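Local coordinates for lipoprotein (Bacillus anthracis, PDB 4JG9) that is of unknown function but, as a putative lipoprotein, is probably tethered to the cell membrane through an N-terminal lipid, at residues Pro118-Gln123 against Leu143-Ser148; Lys103-Ala108 against Thr129-Asn134; Leu154-Ile159 against Gln168-Ala173; Phe45-Leu50 against Ile107-Gly112; Glu73-Ala78 against Trp92-Pro97. All blocks are in the same frame, centred on the assembly; numbering follows the deposited sequence.

Interaction 1: Pro118-Gln123 against Leu143-Ser148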
# COMPACT_ATOMS: atom_id res chain seq x y z
N PRO A 118 2.34 0.02 -4.69
CA PRO A 118 3.38 -0.96 -4.40
C PRO A 118 3.24 -2.13 -5.35
O PRO A 118 2.13 -2.41 -5.78
CB PRO A 118 3.05 -1.40 -2.98
CG PRO A 118 1.60 -1.16 -2.84
CD PRO A 118 1.33 0.07 -3.63
N LEU A 119 4.33 -2.80 -5.67
CA LEU A 119 4.20 -3.98 -6.44
C LEU A 119 4.80 -5.17 -5.74
O LEU A 119 4.84 -6.21 -6.37
CB LEU A 119 4.77 -3.80 -7.85
CG LEU A 119 6.08 -3.06 -8.05
CD1 LEU A 119 7.24 -3.81 -7.42
CD2 LEU A 119 6.32 -2.86 -9.53
N LEU A 120 5.26 -5.13 -4.52
CA LEU A 120 5.81 -6.38 -4.02
C LEU A 120 4.75 -7.32 -3.44
O LEU A 120 3.91 -6.92 -2.66
CB LEU A 120 6.96 -6.14 -3.06
CG LEU A 120 8.20 -5.52 -3.69
CD1 LEU A 120 9.14 -5.02 -2.61
CD2 LEU A 120 8.89 -6.51 -4.60
N PHE A 121 4.81 -8.58 -3.85
CA PHE A 121 3.96 -9.64 -3.33
C PHE A 121 4.90 -10.73 -2.90
O PHE A 121 5.14 -11.68 -3.63
CB PHE A 121 2.99 -10.16 -4.39
CG PHE A 121 1.80 -9.28 -4.60
CD1 PHE A 121 1.77 -8.38 -5.64
CD2 PHE A 121 0.71 -9.37 -3.77
CE1 PHE A 121 0.68 -7.58 -5.85
CE2 PHE A 121 -0.39 -8.57 -3.97
CZ PHE A 121 -0.41 -7.67 -5.01
N GLN A 122 5.45 -10.57 -1.71
CA GLN A 122 6.52 -11.42 -1.23
C GLN A 122 6.01 -12.68 -0.52
O GLN A 122 5.10 -12.62 0.32
CB GLN A 122 7.42 -10.61 -0.28
CG GLN A 122 8.25 -9.54 -0.98
CD GLN A 122 9.27 -10.13 -1.99
OE1 GLN A 122 8.90 -10.54 -3.09
NE2 GLN A 122 10.54 -10.17 -1.60
N GLN A 123 6.60 -13.81 -0.86
CA GLN A 123 6.43 -15.06 -0.15
C GLN A 123 4.95 -15.45 -0.01
O GLN A 123 4.46 -15.76 1.08
CB GLN A 123 7.11 -14.97 1.22
CG GLN A 123 7.30 -16.31 1.94
CD GLN A 123 7.94 -16.14 3.31
OE1 GLN A 123 9.17 -16.11 3.43
NE2 GLN A 123 7.09 -16.02 4.36
N LEU A 143 18.96 -10.59 -5.76
CA LEU A 143 17.80 -10.84 -4.91
C LEU A 143 16.54 -11.07 -5.75
O LEU A 143 16.20 -10.27 -6.61
CB LEU A 143 17.60 -9.65 -3.95
CG LEU A 143 16.48 -9.79 -2.90
CD1 LEU A 143 16.84 -10.81 -1.84
CD2 LEU A 143 16.11 -8.46 -2.26
N PRO A 144 15.83 -12.17 -5.47
CA PRO A 144 14.58 -12.46 -6.19
C PRO A 144 13.41 -11.71 -5.59
O PRO A 144 13.23 -11.72 -4.39
CB PRO A 144 14.40 -13.97 -5.99
CG PRO A 144 15.31 -14.35 -4.89
CD PRO A 144 16.14 -13.18 -4.46
N LEU A 145 12.64 -11.04 -6.44
CA LEU A 145 11.48 -10.29 -6.01
C LEU A 145 10.26 -10.70 -6.83
O LEU A 145 10.31 -10.76 -8.07
CB LEU A 145 11.72 -8.79 -6.21
CG LEU A 145 12.88 -8.20 -5.41
CD1 LEU A 145 13.02 -6.71 -5.74
CD2 LEU A 145 12.65 -8.42 -3.93
N THR A 146 9.16 -10.98 -6.14
CA THR A 146 7.93 -11.33 -6.83
C THR A 146 7.09 -10.07 -7.01
O THR A 146 6.74 -9.39 -6.04
CB THR A 146 7.16 -12.42 -6.08
OG1 THR A 146 7.99 -13.58 -5.95
CG2 THR A 146 5.90 -12.82 -6.85
N MSE A 147 6.76 -9.77 -8.27
CA MSE A 147 6.08 -8.53 -8.59
C MSE A 147 4.80 -8.77 -9.35
O MSE A 147 4.63 -9.81 -9.98
CB MSE A 147 6.98 -7.64 -9.45
CG MSE A 147 8.36 -7.41 -8.88
SE MSE A 147 9.42 -6.16 -9.96
CE MSE A 147 9.78 -7.27 -11.41
N SER A 148 3.92 -7.77 -9.33
CA SER A 148 2.71 -7.80 -10.13
C SER A 148 2.27 -6.36 -10.43
O SER A 148 2.27 -5.53 -9.53
CB SER A 148 1.61 -8.57 -9.41
OG SER A 148 0.49 -8.78 -10.26
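Gln122 and Phe121 hold Thr146 by its backbone. Gln122 sets CG beside its own N, and chi2 of -64° then bends the chain; OE1 accepts from Thr146 N at 3.1 Å with a nearly straight N-H (167°). The NE2 of Gln122 rests 3.6 Å from Leu145 CD2, the two side chains crossing at a slant. Thr146 O is taken by Phe121 N at 3.0 Å, straighter still (176°). Leu119 places CG between N and the carbonyl carbon; it lies beside selenomethionine Met147, pointing the same way, Leu119 CD1 4.0 Å from Met147 CG. Leu120 CD2 reaches Leu145 CB at 4.0 Å, and Phe121 CD1 meets Ser148 CB at 3.8 Å. Asn40 of the second subunit, bonded through ND2 to Pro118 O and Ser148 O, packs on Leu119 and Phe121. Strand 142-147 is an outermost strand of its sheet within this chain and bonds on to strand 88-94, while Leu119 packs against Ile106 and Ala108 of strand 102-110.

Interaction 2: Lys103-Ala108 against Thr129-Asn134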
# COMPACT_ATOMS: atom_id res chain seq x y z
N LYS A 103 16.75 -1.24 3.67
CA LYS A 103 15.65 -1.97 3.05
C LYS A 103 15.41 -1.36 1.67
O LYS A 103 15.59 -0.15 1.47
CB LYS A 103 14.36 -1.87 3.87
CG LYS A 103 14.48 -2.19 5.33
CD LYS A 103 14.78 -3.63 5.61
CE LYS A 103 14.57 -3.88 7.11
NZ LYS A 103 15.36 -5.05 7.56
N LEU A 104 14.97 -2.18 0.73
CA LEU A 104 14.73 -1.71 -0.63
C LEU A 104 13.25 -1.43 -0.85
O LEU A 104 12.40 -2.28 -0.54
CB LEU A 104 15.20 -2.76 -1.64
CG LEU A 104 14.99 -2.47 -3.13
CD1 LEU A 104 16.01 -1.47 -3.62
CD2 LEU A 104 15.09 -3.76 -3.91
N SER A 105 12.94 -0.24 -1.35
CA SER A 105 11.57 0.11 -1.69
C SER A 105 11.38 0.34 -3.19
O SER A 105 12.24 0.90 -3.87
CB SER A 105 11.11 1.37 -0.93
OG SER A 105 11.30 1.26 0.47
N ILE A 106 10.23 -0.10 -3.69
CA ILE A 106 9.87 0.16 -5.06
C ILE A 106 8.47 0.76 -5.10
O ILE A 106 7.51 0.15 -4.64
CB ILE A 106 9.86 -1.10 -5.91
CG1 ILE A 106 11.27 -1.66 -6.02
CG2 ILE A 106 9.33 -0.77 -7.31
CD1 ILE A 106 11.29 -3.07 -6.54
N ILE A 107 8.37 1.97 -5.64
CA ILE A 107 7.10 2.66 -5.78
C ILE A 107 6.81 2.88 -7.25
O ILE A 107 7.56 3.61 -7.92
CB ILE A 107 7.14 4.01 -5.08
CG1 ILE A 107 7.50 3.83 -3.59
CG2 ILE A 107 5.83 4.75 -5.26
CD1 ILE A 107 7.42 5.12 -2.79
N ALA A 108 5.73 2.30 -7.75
CA ALA A 108 5.43 2.32 -9.19
C ALA A 108 4.31 3.28 -9.54
O ALA A 108 3.37 3.50 -8.75
CB ALA A 108 5.08 0.92 -9.66
N THR A 129 3.41 -4.90 -0.97
CA THR A 129 4.23 -4.12 -0.04
C THR A 129 5.18 -3.18 -0.79
O THR A 129 5.63 -3.49 -1.90
CB THR A 129 5.05 -5.02 0.89
OG1 THR A 129 5.71 -6.03 0.11
CG2 THR A 129 4.12 -5.69 1.91
N TRP A 130 5.50 -2.05 -0.17
CA TRP A 130 6.37 -1.03 -0.74
C TRP A 130 7.81 -1.49 -0.68
O TRP A 130 8.62 -1.18 -1.56
CB TRP A 130 6.28 0.28 0.04
CG TRP A 130 4.89 0.84 0.24
CD1 TRP A 130 4.12 0.73 1.37
CD2 TRP A 130 4.12 1.61 -0.69
NE1 TRP A 130 2.92 1.39 1.19
CE2 TRP A 130 2.90 1.93 -0.07
CE3 TRP A 130 4.36 2.07 -1.99
CZ2 TRP A 130 1.90 2.68 -0.70
CZ3 TRP A 130 3.36 2.81 -2.63
CH2 TRP A 130 2.15 3.11 -1.98
N THR A 131 8.13 -2.20 0.40
CA THR A 131 9.50 -2.37 0.84
C THR A 131 9.86 -3.81 1.19
O THR A 131 9.06 -4.52 1.80
CB THR A 131 9.73 -1.48 2.08
OG1 THR A 131 9.43 -0.12 1.74
CG2 THR A 131 11.17 -1.58 2.62
N THR A 132 11.06 -4.25 0.83
CA THR A 132 11.49 -5.60 1.17
C THR A 132 11.61 -5.73 2.67
O THR A 132 11.85 -4.73 3.35
CB THR A 132 12.85 -5.93 0.56
OG1 THR A 132 13.83 -5.01 1.06
CG2 THR A 132 12.77 -5.84 -0.98
N SER A 133 11.45 -6.94 3.21
CA SER A 133 11.64 -7.11 4.65
C SER A 133 13.11 -7.21 4.95
O SER A 133 13.54 -6.99 6.09
CB SER A 133 10.92 -8.34 5.21
OG SER A 133 11.40 -9.53 4.63
N ASN A 134 13.90 -7.54 3.94
CA ASN A 134 15.34 -7.72 4.16
C ASN A 134 16.14 -6.47 3.82
O ASN A 134 15.72 -5.62 3.04
CB ASN A 134 15.85 -8.90 3.35
CG ASN A 134 15.76 -8.66 1.86
OD1 ASN A 134 14.66 -8.54 1.30
ND2 ASN A 134 16.91 -8.63 1.19
O HOH W 1 6.78 -2.26 -4.21
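Leu104 and Thr132 exchange two bonds: Thr132 N gives to Leu104 O at 2.7 Å, and Leu104 N gives to the side-chain hydroxyl of Thr132, OG1, at 3.1 Å. The same hydroxyl donates to Asn134 O at 2.8 Å, so a side chain carries the pairing where the chain turns its corner. Next along, Ile106 N meets Trp130 O at 2.9 Å, nearly along the C=O axis. Ser105 and Thr131 form a non-hydrogen-bonded antiparallel pair whose hydroxyls, OG and OG1, lie 2.6 Å apart; Thr131 OG1 is also bonded to Glu127 of the second subunit. Lys103 NZ sits above the carbonyl plane of Ser133, 3.0 Å from its O, and bonds Thr135 too. Packing completes the contact, with Lys103 CB 3.4 Å from Thr131 CG2 and Ile107 CG1 3.9 Å from Trp130 CE3. Strand 102-110 thus carries strand 131-136 along one edge and strand 153-161 along the other, while Leu104, Ile106 and Thr132 touch Leu145 of the opposing sheet.

Interaction 3: Leu154-Ile159 against Gln168-Ala173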
# COMPACT_ATOMS: atom_id res chain seq x y z
N LEU A 154 3.05 1.15 -19.88
CA LEU A 154 4.34 1.54 -19.33
C LEU A 154 4.18 1.96 -17.86
O LEU A 154 3.20 2.63 -17.48
CB LEU A 154 4.95 2.68 -20.15
CG LEU A 154 5.30 2.38 -21.63
CD1 LEU A 154 5.72 3.63 -22.38
CD2 LEU A 154 6.41 1.35 -21.69
N TRP A 155 5.14 1.53 -17.06
CA TRP A 155 5.19 1.82 -15.64
C TRP A 155 6.59 2.30 -15.31
O TRP A 155 7.57 1.72 -15.79
CB TRP A 155 4.91 0.56 -14.82
CG TRP A 155 3.49 0.08 -14.91
CD1 TRP A 155 2.94 -0.67 -15.91
CD2 TRP A 155 2.44 0.33 -13.96
NE1 TRP A 155 1.61 -0.91 -15.64
CE2 TRP A 155 1.28 -0.30 -14.45
CE3 TRP A 155 2.37 1.02 -12.75
CZ2 TRP A 155 0.06 -0.26 -13.77
CZ3 TRP A 155 1.15 1.07 -12.07
CH2 TRP A 155 0.02 0.43 -12.58
N VAL A 156 6.69 3.35 -14.51
CA VAL A 156 7.99 3.77 -13.99
C VAL A 156 8.20 3.15 -12.61
O VAL A 156 7.29 3.11 -11.78
CB VAL A 156 8.15 5.30 -13.94
CG1 VAL A 156 7.11 5.94 -13.00
CG2 VAL A 156 9.59 5.68 -13.52
N LEU A 157 9.40 2.63 -12.39
CA LEU A 157 9.74 2.03 -11.11
C LEU A 157 10.69 2.94 -10.33
O LEU A 157 11.85 3.07 -10.69
CB LEU A 157 10.40 0.68 -11.35
CG LEU A 157 9.52 -0.56 -11.38
CD1 LEU A 157 8.28 -0.34 -12.18
CD2 LEU A 157 10.32 -1.72 -11.97
N ASN A 158 10.19 3.58 -9.27
CA ASN A 158 11.03 4.45 -8.44
C ASN A 158 11.64 3.66 -7.30
O ASN A 158 10.93 3.01 -6.54
CB ASN A 158 10.22 5.62 -7.90
CG ASN A 158 9.55 6.40 -9.00
OD1 ASN A 158 10.20 7.15 -9.73
ND2 ASN A 158 8.23 6.22 -9.13
N ILE A 159 12.96 3.70 -7.19
CA ILE A 159 13.68 2.82 -6.28
C ILE A 159 14.34 3.61 -5.16
O ILE A 159 15.01 4.63 -5.40
CB ILE A 159 14.73 1.97 -7.04
CG1 ILE A 159 14.06 1.11 -8.11
CG2 ILE A 159 15.52 1.09 -6.09
CD1 ILE A 159 14.91 1.00 -9.36
N GLN A 168 15.51 5.25 -10.91
CA GLN A 168 14.22 4.91 -11.49
C GLN A 168 14.40 4.39 -12.91
O GLN A 168 15.37 4.73 -13.57
CB GLN A 168 13.31 6.14 -11.50
CG GLN A 168 13.66 7.17 -12.56
CD GLN A 168 12.91 8.49 -12.39
OE1 GLN A 168 13.21 9.47 -13.07
NE2 GLN A 168 11.96 8.53 -11.46
N PHE A 169 13.49 3.54 -13.37
CA PHE A 169 13.47 3.18 -14.78
C PHE A 169 12.09 2.67 -15.21
O PHE A 169 11.25 2.35 -14.37
CB PHE A 169 14.60 2.20 -15.17
CG PHE A 169 14.52 0.87 -14.50
CD1 PHE A 169 13.84 -0.18 -15.09
CD2 PHE A 169 15.16 0.65 -13.29
CE1 PHE A 169 13.77 -1.43 -14.47
CE2 PHE A 169 15.08 -0.59 -12.67
CZ PHE A 169 14.39 -1.63 -13.26
N VAL A 170 11.87 2.64 -16.52
CA VAL A 170 10.56 2.31 -17.06
C VAL A 170 10.51 0.90 -17.63
O VAL A 170 11.43 0.47 -18.33
CB VAL A 170 10.15 3.34 -18.15
CG1 VAL A 170 8.90 2.91 -18.87
CG2 VAL A 170 9.95 4.71 -17.53
N ILE A 171 9.44 0.18 -17.33
CA ILE A 171 9.27 -1.17 -17.86
C ILE A 171 7.94 -1.26 -18.57
O ILE A 171 7.11 -0.37 -18.45
CB ILE A 171 9.35 -2.24 -16.73
CG1 ILE A 171 8.28 -1.98 -15.68
CG2 ILE A 171 10.72 -2.21 -16.06
CD1 ILE A 171 7.29 -3.07 -15.56
N THR A 172 7.75 -2.34 -19.33
CA THR A 172 6.50 -2.56 -20.05
C THR A 172 5.77 -3.75 -19.46
O THR A 172 6.36 -4.80 -19.24
CB THR A 172 6.76 -2.87 -21.52
OG1 THR A 172 7.55 -1.83 -22.10
CG2 THR A 172 5.45 -3.00 -22.28
N ALA A 173 4.48 -3.58 -19.20
CA ALA A 173 3.66 -4.72 -18.82
C ALA A 173 2.76 -5.06 -19.98
O ALA A 173 2.11 -4.19 -20.57
CB ALA A 173 2.84 -4.40 -17.56
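Trp155 with Ile171 and Leu157 with Phe169 are the hydrogen-bonded pairs of an antiparallel hairpin whose strand axes approach to 4.5 Å at 152°; Leu157 N to Phe169 O, at 2.7 Å, is the shortest of the four backbone bonds. On the face of Leu157 and Phe169 the side chains are largely apolar. Leu157 crosses Ile171 at about a right angle, CD1 3.9 Å from CG1, and Ile159 CD1 reaches Phe169 CE2 at 3.7 Å. Phe169 holds CG between N and the carbonyl carbon (chi1 64°). Trp155 CD1 lies 4.1 Å from Ala173 CB, and its indole N-H goes to Ser151 O. On the other face Val156 CB lies 4.1 Å from Val170 CG2. One polar pair joins them there: Gln168 and Asn158 run side by side, Gln168 NE2 giving to Asn158 OD1 at 2.8 Å. Asn158 ND2 reaches Ile107 O, and Gln168 NE2 also bonds Val49 O. The chemistry therefore implies one greasy face turned to Trp92 of the opposing sheet, and an outer face where two amides link the hairpin to strand 102-110 and to residues 45-50.

Interaction 4: Phe45-Leu50 against Ile107-Gly112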
# COMPACT_ATOMS: atom_id res chain seq x y z
N PHE A 45 8.10 9.54 -0.64
CA PHE A 45 7.76 9.62 -2.04
C PHE A 45 7.21 10.98 -2.41
O PHE A 45 6.29 11.47 -1.77
CB PHE A 45 6.75 8.56 -2.44
CG PHE A 45 6.16 8.79 -3.80
CD1 PHE A 45 6.85 8.41 -4.93
CD2 PHE A 45 4.94 9.40 -3.95
CE1 PHE A 45 6.33 8.63 -6.19
CE2 PHE A 45 4.41 9.62 -5.20
CZ PHE A 45 5.11 9.23 -6.32
N HIS A 46 7.77 11.57 -3.45
CA HIS A 46 7.31 12.84 -3.95
C HIS A 46 7.09 12.72 -5.44
O HIS A 46 7.81 12.00 -6.12
CB HIS A 46 8.32 13.95 -3.67
CG HIS A 46 8.77 14.00 -2.24
ND1 HIS A 46 7.96 14.42 -1.22
CD2 HIS A 46 9.96 13.68 -1.67
CE1 HIS A 46 8.62 14.36 -0.08
NE2 HIS A 46 9.84 13.91 -0.33
N LEU A 47 6.10 13.42 -5.95
CA LEU A 47 5.77 13.37 -7.36
C LEU A 47 6.90 13.90 -8.23
O LEU A 47 7.02 13.54 -9.38
CB LEU A 47 4.47 14.12 -7.64
CG LEU A 47 3.22 13.27 -7.46
CD1 LEU A 47 1.98 14.07 -7.79
CD2 LEU A 47 3.31 12.03 -8.33
N SER A 48 7.71 14.78 -7.68
CA SER A 48 8.77 15.39 -8.48
C SER A 48 9.68 14.37 -9.15
O SER A 48 10.36 14.72 -10.11
CB SER A 48 9.60 16.37 -7.65
OG SER A 48 10.21 15.72 -6.54
N VAL A 49 9.70 13.12 -8.67
CA VAL A 49 10.52 12.10 -9.33
C VAL A 49 10.02 11.81 -10.74
O VAL A 49 10.74 11.24 -11.55
CB VAL A 49 10.60 10.75 -8.57
CG1 VAL A 49 11.36 10.92 -7.27
CG2 VAL A 49 9.21 10.18 -8.33
N LEU A 50 8.78 12.20 -11.03
CA LEU A 50 8.21 12.02 -12.36
C LEU A 50 8.74 13.02 -13.39
O LEU A 50 8.52 12.84 -14.59
CB LEU A 50 6.69 12.14 -12.32
CG LEU A 50 5.91 11.08 -11.57
CD1 LEU A 50 4.42 11.35 -11.70
CD2 LEU A 50 6.26 9.70 -12.08
N ILE A 107 8.37 1.97 -5.64
CA ILE A 107 7.10 2.66 -5.78
C ILE A 107 6.81 2.88 -7.25
O ILE A 107 7.56 3.61 -7.92
CB ILE A 107 7.14 4.01 -5.08
CG1 ILE A 107 7.50 3.83 -3.59
CG2 ILE A 107 5.83 4.75 -5.26
CD1 ILE A 107 7.42 5.12 -2.79
N ALA A 108 5.73 2.30 -7.75
CA ALA A 108 5.43 2.32 -9.19
C ALA A 108 4.31 3.28 -9.54
O ALA A 108 3.37 3.50 -8.75
CB ALA A 108 5.08 0.92 -9.66
N LEU A 109 4.42 3.88 -10.72
CA LEU A 109 3.32 4.67 -11.28
C LEU A 109 3.16 4.37 -12.75
O LEU A 109 4.13 4.29 -13.50
CB LEU A 109 3.56 6.17 -11.09
CG LEU A 109 3.46 6.64 -9.64
CD1 LEU A 109 4.84 6.88 -9.06
CD2 LEU A 109 2.57 7.88 -9.54
N LYS A 110 1.91 4.21 -13.16
CA LYS A 110 1.63 3.99 -14.55
C LYS A 110 1.79 5.30 -15.30
O LYS A 110 1.71 6.38 -14.70
CB LYS A 110 0.20 3.45 -14.74
CG LYS A 110 -0.02 2.82 -16.10
CD LYS A 110 -1.38 2.20 -16.20
CE LYS A 110 -1.49 1.51 -17.55
NZ LYS A 110 -2.82 0.89 -17.77
N GLN A 111 2.05 5.20 -16.59
CA GLN A 111 2.11 6.37 -17.44
C GLN A 111 0.80 7.13 -17.34
O GLN A 111 -0.27 6.52 -17.40
CB GLN A 111 2.36 5.96 -18.87
CG GLN A 111 2.65 7.11 -19.78
CD GLN A 111 2.92 6.64 -21.18
OE1 GLN A 111 2.55 5.52 -21.54
NE2 GLN A 111 3.57 7.48 -21.97
N GLY A 112 0.88 8.43 -17.11
CA GLY A 112 -0.31 9.26 -17.01
C GLY A 112 -1.00 9.23 -15.66
O GLY A 112 -2.10 9.77 -15.50
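Phe45 packs on Ile107 and Leu109 where a loop lies on the outer face of one sheet of a fold consistent with a beta sandwich. Evidence for the placement is that Ile107 and Leu109 point toward the loop while the intervening Ala108 points away, to the side where Leu119 packs. Phe45 holds CG anti to its backbone N (chi1 168°), and its side chain crosses that of Ile107 obliquely. Its CB meets Ile107 CD1 at 3.5 Å, and Ile107 CG2 makes an off-centre CH-pi contact, 4.3 Å from the ring centroid and 30° off the normal. Farther out, Phe45 and Leu109 meet tip to tip. Next, the backbone N of Leu47 stands over one face of the Phe45 ring, toward its rim, while Leu47 CD2 only grazes Leu109 CD2 at 4.4 Å. From Leu47 the chain makes a short 3-10 segment, marked by the bond from Leu50 N to Leu47 O at 2.8 Å. The carbonyl O of Val49 is taken by Gln168 NE2 of strand 164-173. Leu50 comes last, directing CD2 to the same methyl that meets the phenyl ring: Leu109 CD1 lies 4.4 Å from Leu50 CD2 and 3.6 Å from Phe45 CZ.

Interaction 5: Glu73-Ala78 against Trp92-Pro97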
# COMPACT_ATOMS: atom_id res chain seq x y z
N GLU A 73 25.42 -0.55 -14.43
CA GLU A 73 26.40 -0.28 -13.39
C GLU A 73 25.76 0.16 -12.09
O GLU A 73 26.45 0.59 -11.18
CB GLU A 73 27.44 0.74 -13.86
CG GLU A 73 28.41 0.20 -14.90
CD GLU A 73 29.46 1.22 -15.32
OE1 GLU A 73 29.70 2.18 -14.58
OE2 GLU A 73 30.05 1.04 -16.40
N LYS A 74 24.45 0.07 -12.01
CA LYS A 74 23.75 0.45 -10.79
C LYS A 74 22.79 -0.63 -10.33
O LYS A 74 23.13 -1.46 -9.50
CB LYS A 74 23.02 1.77 -10.97
CG LYS A 74 23.96 2.93 -11.24
CD LYS A 74 23.27 4.27 -11.08
CE LYS A 74 22.96 4.56 -9.62
NZ LYS A 74 22.29 5.89 -9.47
N ILE A 75 21.59 -0.61 -10.89
CA ILE A 75 20.60 -1.61 -10.56
C ILE A 75 19.82 -2.04 -11.79
O ILE A 75 19.52 -1.23 -12.65
CB ILE A 75 19.65 -1.10 -9.46
CG1 ILE A 75 18.83 -2.24 -8.87
CG2 ILE A 75 18.77 0.02 -9.98
CD1 ILE A 75 18.15 -1.89 -7.57
N ALA A 76 19.48 -3.32 -11.86
CA ALA A 76 18.72 -3.84 -12.99
C ALA A 76 17.97 -5.09 -12.58
O ALA A 76 18.28 -5.70 -11.56
CB ALA A 76 19.65 -4.13 -14.16
N MSE A 77 16.98 -5.47 -13.39
CA MSE A 77 16.28 -6.73 -13.21
C MSE A 77 16.52 -7.62 -14.42
O MSE A 77 16.91 -7.13 -15.48
CB MSE A 77 14.79 -6.52 -13.00
CG MSE A 77 14.14 -5.67 -14.08
SE MSE A 77 12.18 -5.56 -13.91
CE MSE A 77 11.81 -6.95 -15.23
N ALA A 78 16.30 -8.92 -14.26
CA ALA A 78 16.39 -9.83 -15.39
C ALA A 78 15.39 -9.39 -16.44
O ALA A 78 14.25 -9.02 -16.12
CB ALA A 78 16.12 -11.25 -14.95
N TRP A 92 16.58 -9.60 -9.27
CA TRP A 92 17.13 -8.25 -9.30
C TRP A 92 18.63 -8.29 -9.06
O TRP A 92 19.12 -9.16 -8.33
CB TRP A 92 16.44 -7.36 -8.28
CG TRP A 92 15.13 -6.86 -8.78
CD1 TRP A 92 14.01 -7.60 -9.05
CD2 TRP A 92 14.79 -5.50 -9.09
NE1 TRP A 92 13.00 -6.79 -9.51
CE2 TRP A 92 13.45 -5.49 -9.53
CE3 TRP A 92 15.49 -4.29 -9.02
CZ2 TRP A 92 12.79 -4.32 -9.91
CZ3 TRP A 92 14.83 -3.12 -9.40
CH2 TRP A 92 13.49 -3.15 -9.84
N TYR A 93 19.35 -7.36 -9.69
CA TYR A 93 20.80 -7.34 -9.63
C TYR A 93 21.33 -5.99 -9.17
O TYR A 93 20.96 -4.95 -9.73
CB TYR A 93 21.39 -7.67 -11.01
CG TYR A 93 21.03 -9.05 -11.52
CD1 TYR A 93 19.84 -9.27 -12.21
CD2 TYR A 93 21.89 -10.12 -11.35
CE1 TYR A 93 19.51 -10.53 -12.70
CE2 TYR A 93 21.57 -11.39 -11.82
CZ TYR A 93 20.38 -11.58 -12.50
OH TYR A 93 20.05 -12.83 -12.98
N PHE A 94 22.21 -6.03 -8.17
CA PHE A 94 22.78 -4.81 -7.59
C PHE A 94 24.19 -4.61 -8.10
O PHE A 94 25.16 -5.05 -7.47
CB PHE A 94 22.72 -4.89 -6.07
CG PHE A 94 21.36 -5.23 -5.56
CD1 PHE A 94 20.34 -4.30 -5.63
CD2 PHE A 94 21.09 -6.48 -5.05
CE1 PHE A 94 19.08 -4.62 -5.19
CE2 PHE A 94 19.83 -6.80 -4.61
CZ PHE A 94 18.83 -5.87 -4.68
N LEU A 95 24.29 -3.93 -9.24
CA LEU A 95 25.52 -3.79 -10.00
C LEU A 95 26.46 -2.78 -9.36
O LEU A 95 27.68 -2.90 -9.47
CB LEU A 95 25.20 -3.35 -11.43
CG LEU A 95 24.05 -4.11 -12.09
CD1 LEU A 95 23.68 -3.49 -13.42
CD2 LEU A 95 24.43 -5.58 -12.30
N ASP A 96 25.87 -1.80 -8.69
CA ASP A 96 26.64 -0.75 -8.04
C ASP A 96 27.54 -1.34 -6.94
O ASP A 96 27.05 -1.92 -5.96
CB ASP A 96 25.67 0.29 -7.47
CG ASP A 96 26.37 1.51 -6.91
OD1 ASP A 96 27.61 1.50 -6.76
OD2 ASP A 96 25.65 2.48 -6.59
N PRO A 97 28.87 -1.20 -7.12
CA PRO A 97 29.85 -1.70 -6.14
C PRO A 97 29.77 -0.92 -4.83
O PRO A 97 30.32 -1.37 -3.83
CB PRO A 97 31.20 -1.46 -6.83
CG PRO A 97 30.95 -0.41 -7.83
CD PRO A 97 29.53 -0.62 -8.30
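Lys74 O is the acceptor that gathers the chain end of the 92-97 segment: Asp96 N gives it a bond of 2.9 Å, in the carbonyl plane and on a lone pair, and Leu95 N a weak one, with an N-H...O angle of 122°. One oxygen thus serves two successive amides where the chain leaves strand 92-94. Farther in, Ala76 and Tyr93 form the hydrogen-bonded pair, Tyr93 N to Ala76 O at 2.7 Å and Ala76 N to Tyr93 O at 3.1 Å. The side chains of Lys74 and Asp96 find partners elsewhere. Lys74 NZ makes a salt bridge with Asp167 and a cation-pi contact with Tyr166; Asp96 OD1 accepts from Glu98 N, and OD2 bonds the Tyr166 hydroxyl.

Apolar groups pack around Trp92. Met77, a selenomethionine, lays CB over the five-membered ring of Trp92, 3.9 Å from the centroid and 10° off the normal, with SE oblique to the six-membered ring in a Met-aromatic contact. Ile75 approaches the indole at its edge, CG1 in plane, and its CD1 lies 3.7 Å from Phe94 CE1. Ala78 CB is 4.1 Å from Tyr93 CE1, on the other side of the strand pair. The arrangement is an antiparallel beta hairpin with Trp92 turned into the interface between the two sheets; strand 75-78 also begins with a classic beta bulge, Lys74 and Ile75, on its side away from strand 88-94.

Overall arrangement
From the N terminus, interaction 4 closes the longest loop, bringing 45-50 back to strand 102-110 over 56 intervening residues. Interaction 5, a hairpin, lies wholly within that span, its centre 21 Å from that of interaction 4. Interaction 2 opens on the strand where interaction 4 ends, sharing Ile107 and Ala108, and closes on 129-134. Interaction 1 crosses it, because 118-123 lies between the two segments of interaction 2 and 143-148 after them. Interaction 3, the last hairpin, follows in series. Interactions 1 and 5 meet on the sheet containing strands 88-94 and 142-147; interactions 2, 3 and 4 share the other. Trp92 against Leu157, Phe169 and Ile106 joins the two sheets.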